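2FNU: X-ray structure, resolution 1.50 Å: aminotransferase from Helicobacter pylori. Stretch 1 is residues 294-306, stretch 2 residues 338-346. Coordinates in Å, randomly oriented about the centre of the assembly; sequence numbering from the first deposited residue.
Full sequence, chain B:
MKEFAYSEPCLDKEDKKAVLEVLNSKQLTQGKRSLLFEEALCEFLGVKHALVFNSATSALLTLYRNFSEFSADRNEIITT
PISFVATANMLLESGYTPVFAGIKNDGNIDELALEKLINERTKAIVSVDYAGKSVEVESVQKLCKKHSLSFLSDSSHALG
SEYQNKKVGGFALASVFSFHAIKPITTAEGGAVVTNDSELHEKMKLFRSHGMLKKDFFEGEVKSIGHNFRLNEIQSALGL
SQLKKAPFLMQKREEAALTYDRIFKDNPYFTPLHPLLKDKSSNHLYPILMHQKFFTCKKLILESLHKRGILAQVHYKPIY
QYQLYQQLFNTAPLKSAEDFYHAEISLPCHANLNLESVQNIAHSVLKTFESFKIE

Stretch 1 (294-306) FFTCKKLILESLH
Stretch 2 338-346: EDFYHAEIS

Helix 298-306 runs beside a segment that is helical through Ala-343 and extended from Glu-344 to Ser-346. Its axis lies 12.3 Å from that of helix 338-343, at 35°, and 11.0 Å from the strand, at 14°, both in the same N-to-C sense. The CA atoms of Phe-295 and His-342 are 5.8 Å apart, those of Leu-302 and Ile-345 8.3 Å.

Phe-295 (chi1 -74°, m), ahead of the helix, offers a broad apolar ring to the last helical turn. His-342 CB (chi1 m) sits over its face, 3.7 Å from the centroid, and the imidazole turns its edge toward that face, with planes at 62°. Phe-295 CE2 also meets Ala-343 CB at 3.6 Å, where the small methyl allows close approach.

Lys-298, all t from chi1 to chi4, stretches its chain so that the ammonium reaches carbonyls where helix gives way to strand. NZ donates to Glu-344 O at 2.7 Å and, weakly, to His-342 O at 3.0 Å; Tyr-341 O is 2.7 Å from NZ.

Ile-345 (m, t) points toward the helix, its branched side chain suited to the apolar side of the helix made by Ile-301, Leu-302 and Leu-305: CG1 lies 3.9 Å from Lys-298 CE, CD1 4.2 Å from Ile-301 CG2, and CG2 4.1 Å from Leu-302 CD2 and 4.2 Å from Leu-305 CD1.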

# COMPACT_ATOMS: atom_id res chain seq x y z
N PHE B 294 -27.41 -27.31 -13.87
CA PHE B 294 -26.11 -27.62 -13.26
C PHE B 294 -25.83 -26.89 -11.94
O PHE B 294 -24.80 -27.14 -11.29
CB PHE B 294 -24.98 -27.32 -14.26
CG PHE B 294 -25.07 -28.09 -15.54
CD1 PHE B 294 -24.83 -29.47 -15.56
CD2 PHE B 294 -25.39 -27.45 -16.74
CE1 PHE B 294 -24.90 -30.19 -16.76
CE2 PHE B 294 -25.47 -28.17 -17.94
CZ PHE B 294 -25.24 -29.55 -17.94
N PHE B 295 -26.73 -26.00 -11.53
CA PHE B 295 -26.49 -25.20 -10.32
C PHE B 295 -26.19 -26.08 -9.11
O PHE B 295 -25.26 -25.81 -8.36
CB PHE B 295 -27.68 -24.28 -9.99
CG PHE B 295 -27.81 -23.07 -10.90
CD1 PHE B 295 -28.76 -22.09 -10.59
CD2 PHE B 295 -27.02 -22.90 -12.04
CE1 PHE B 295 -28.92 -20.97 -11.40
CE2 PHE B 295 -27.19 -21.78 -12.86
CZ PHE B 295 -28.14 -20.82 -12.54
N THR B 296 -26.98 -27.14 -8.93
CA THR B 296 -26.83 -28.00 -7.74
C THR B 296 -25.55 -28.83 -7.74
O THR B 296 -25.11 -29.28 -6.68
CB THR B 296 -28.05 -28.94 -7.54
OG1 THR B 296 -28.27 -29.71 -8.73
CG2 THR B 296 -29.30 -28.12 -7.21
N CYS B 297 -24.96 -29.05 -8.92
CA CYS B 297 -23.70 -29.80 -8.95
C CYS B 297 -22.48 -28.94 -9.32
O CYS B 297 -21.46 -29.46 -9.78
CB CYS B 297 -23.81 -31.04 -9.85
SG CYS B 297 -24.26 -30.70 -11.54
N LYS B 298 -22.59 -27.63 -9.08
CA LYS B 298 -21.49 -26.70 -9.41
C LYS B 298 -20.14 -27.03 -8.77
O LYS B 298 -19.11 -27.02 -9.45
CB LYS B 298 -21.86 -25.27 -9.09
CG LYS B 298 -20.78 -24.31 -9.62
CD LYS B 298 -21.26 -22.92 -9.63
CE LYS B 298 -20.32 -22.01 -10.43
NZ LYS B 298 -20.79 -20.62 -10.17
N LYS B 299 -20.13 -27.33 -7.48
CA LYS B 299 -18.87 -27.65 -6.82
C LYS B 299 -18.18 -28.86 -7.47
O LYS B 299 -16.97 -28.85 -7.67
CB LYS B 299 -19.06 -27.90 -5.32
CG LYS B 299 -17.76 -28.02 -4.53
CD LYS B 299 -16.94 -26.72 -4.60
CE LYS B 299 -15.51 -26.94 -4.14
NZ LYS B 299 -15.39 -27.10 -2.66
N LEU B 300 -18.96 -29.89 -7.81
CA LEU B 300 -18.40 -31.07 -8.48
C LEU B 300 -17.86 -30.73 -9.87
O LEU B 300 -16.81 -31.25 -10.28
CB LEU B 300 -19.44 -32.19 -8.58
CG LEU B 300 -19.86 -32.83 -7.25
CD1 LEU B 300 -20.87 -33.93 -7.50
CD2 LEU B 300 -18.65 -33.37 -6.49
N ILE B 301 -18.57 -29.86 -10.58
CA ILE B 301 -18.12 -29.39 -11.90
C ILE B 301 -16.79 -28.65 -11.80
O ILE B 301 -15.83 -28.96 -12.54
CB ILE B 301 -19.19 -28.51 -12.58
CG1 ILE B 301 -20.39 -29.37 -12.98
CG2 ILE B 301 -18.61 -27.77 -13.80
CD1 ILE B 301 -21.61 -28.57 -13.39
N LEU B 302 -16.71 -27.73 -10.85
CA LEU B 302 -15.47 -26.99 -10.61
C LEU B 302 -14.32 -27.91 -10.22
O LEU B 302 -13.20 -27.75 -10.72
CB LEU B 302 -15.68 -25.91 -9.54
CG LEU B 302 -16.57 -24.73 -9.91
CD1 LEU B 302 -16.94 -23.98 -8.65
CD2 LEU B 302 -15.87 -23.80 -10.92
N GLU B 303 -14.59 -28.86 -9.32
CA GLU B 303 -13.59 -29.86 -8.93
C GLU B 303 -13.14 -30.72 -10.11
O GLU B 303 -11.95 -31.02 -10.25
CB GLU B 303 -14.11 -30.73 -7.78
CG GLU B 303 -14.16 -29.98 -6.45
CD GLU B 303 -14.97 -30.68 -5.35
OE1 GLU B 303 -15.71 -31.65 -5.64
OE2 GLU B 303 -14.87 -30.23 -4.19
N SER B 304 -14.07 -31.06 -11.00
CA SER B 304 -13.74 -31.82 -12.20
C SER B 304 -12.85 -31.00 -13.14
O SER B 304 -11.86 -31.52 -13.67
CB SER B 304 -15.03 -32.26 -12.90
OG SER B 304 -14.74 -33.01 -14.08
N LEU B 305 -13.17 -29.72 -13.33
CA LEU B 305 -12.33 -28.85 -14.14
C LEU B 305 -10.93 -28.81 -13.57
O LEU B 305 -9.95 -28.98 -14.29
CB LEU B 305 -12.92 -27.43 -14.21
CG LEU B 305 -14.20 -27.30 -15.05
CD1 LEU B 305 -14.75 -25.88 -14.94
CD2 LEU B 305 -13.96 -27.69 -16.52
N HIS B 306 -10.83 -28.61 -12.25
CA HIS B 306 -9.51 -28.54 -11.62
C HIS B 306 -8.73 -29.85 -11.76
O HIS B 306 -7.53 -29.81 -11.98
CB HIS B 306 -9.64 -28.12 -10.16
CG HIS B 306 -9.79 -26.64 -9.99
ND1 HIS B 306 -9.02 -25.90 -9.12
CD2 HIS B 306 -10.61 -25.75 -10.61
CE1 HIS B 306 -9.38 -24.63 -9.18
NE2 HIS B 306 -10.34 -24.51 -10.08
N GLU B 338 -27.86 -13.69 -7.29
CA GLU B 338 -27.79 -15.11 -6.90
C GLU B 338 -27.70 -16.02 -8.12
O GLU B 338 -26.85 -16.93 -8.17
CB GLU B 338 -29.01 -15.51 -6.05
CG GLU B 338 -29.16 -14.71 -4.76
CD GLU B 338 -28.07 -15.01 -3.73
OE1 GLU B 338 -27.76 -16.20 -3.51
OE2 GLU B 338 -27.53 -14.05 -3.13
N ASP B 339 -28.57 -15.79 -9.11
CA ASP B 339 -28.57 -16.61 -10.33
C ASP B 339 -27.25 -16.45 -11.08
O ASP B 339 -26.69 -17.45 -11.54
CB ASP B 339 -29.73 -16.25 -11.28
CG ASP B 339 -31.10 -16.67 -10.75
OD1 ASP B 339 -31.20 -17.43 -9.76
OD2 ASP B 339 -32.09 -16.18 -11.32
N PHE B 340 -26.74 -15.21 -11.18
CA PHE B 340 -25.48 -15.00 -11.88
C PHE B 340 -24.33 -15.74 -11.19
O PHE B 340 -23.53 -16.44 -11.82
CB PHE B 340 -25.15 -13.51 -11.97
CG PHE B 340 -23.94 -13.22 -12.81
CD1 PHE B 340 -24.05 -13.04 -14.18
CD2 PHE B 340 -22.67 -13.15 -12.22
CE1 PHE B 340 -22.90 -12.79 -14.95
CE2 PHE B 340 -21.53 -12.90 -12.98
CZ PHE B 340 -21.65 -12.73 -14.34
N TYR B 341 -24.23 -15.57 -9.87
CA TYR B 341 -23.19 -16.27 -9.10
C TYR B 341 -23.28 -17.79 -9.27
O TYR B 341 -22.27 -18.46 -9.46
CB TYR B 341 -23.34 -15.89 -7.64
CG TYR B 341 -22.50 -16.64 -6.64
CD1 TYR B 341 -21.11 -16.72 -6.77
CD2 TYR B 341 -23.09 -17.22 -5.51
CE1 TYR B 341 -20.33 -17.40 -5.81
CE2 TYR B 341 -22.32 -17.89 -4.55
CZ TYR B 341 -20.96 -17.98 -4.71
OH TYR B 341 -20.20 -18.61 -3.74
N HIS B 342 -24.49 -18.33 -9.21
CA HIS B 342 -24.63 -19.78 -9.34
C HIS B 342 -24.20 -20.24 -10.72
O HIS B 342 -23.59 -21.29 -10.86
CB HIS B 342 -26.07 -20.21 -9.02
CG HIS B 342 -26.46 -19.94 -7.61
ND1 HIS B 342 -27.76 -19.73 -7.22
CD2 HIS B 342 -25.71 -19.85 -6.48
CE1 HIS B 342 -27.81 -19.52 -5.92
NE2 HIS B 342 -26.58 -19.58 -5.45
N ALA B 343 -24.48 -19.41 -11.72
CA ALA B 343 -24.22 -19.80 -13.12
C ALA B 343 -22.77 -19.61 -13.56
O ALA B 343 -22.28 -20.32 -14.45
CB ALA B 343 -25.14 -19.03 -14.06
N GLU B 344 -22.06 -18.66 -12.96
CA GLU B 344 -20.81 -18.19 -13.59
C GLU B 344 -19.56 -19.02 -13.29
O GLU B 344 -19.32 -19.42 -12.14
CB GLU B 344 -20.55 -16.73 -13.20
CG GLU B 344 -19.55 -15.99 -14.11
CD GLU B 344 -18.07 -16.19 -13.74
OE1 GLU B 344 -17.76 -16.59 -12.59
OE2 GLU B 344 -17.22 -15.93 -14.64
N ILE B 345 -18.76 -19.22 -14.33
CA ILE B 345 -17.42 -19.81 -14.22
C ILE B 345 -16.50 -19.00 -15.11
O ILE B 345 -16.85 -18.73 -16.26
CB ILE B 345 -17.38 -21.28 -14.68
CG1 ILE B 345 -18.35 -22.13 -13.85
CG2 ILE B 345 -15.97 -21.83 -14.57
CD1 ILE B 345 -18.44 -23.60 -14.31
N SER B 346 -15.35 -18.60 -14.57
CA SER B 346 -14.33 -17.89 -15.34
C SER B 346 -13.27 -18.86 -15.81
O SER B 346 -12.62 -19.52 -15.01
CB SER B 346 -13.68 -16.80 -14.50
OG SER B 346 -14.68 -15.86 -14.11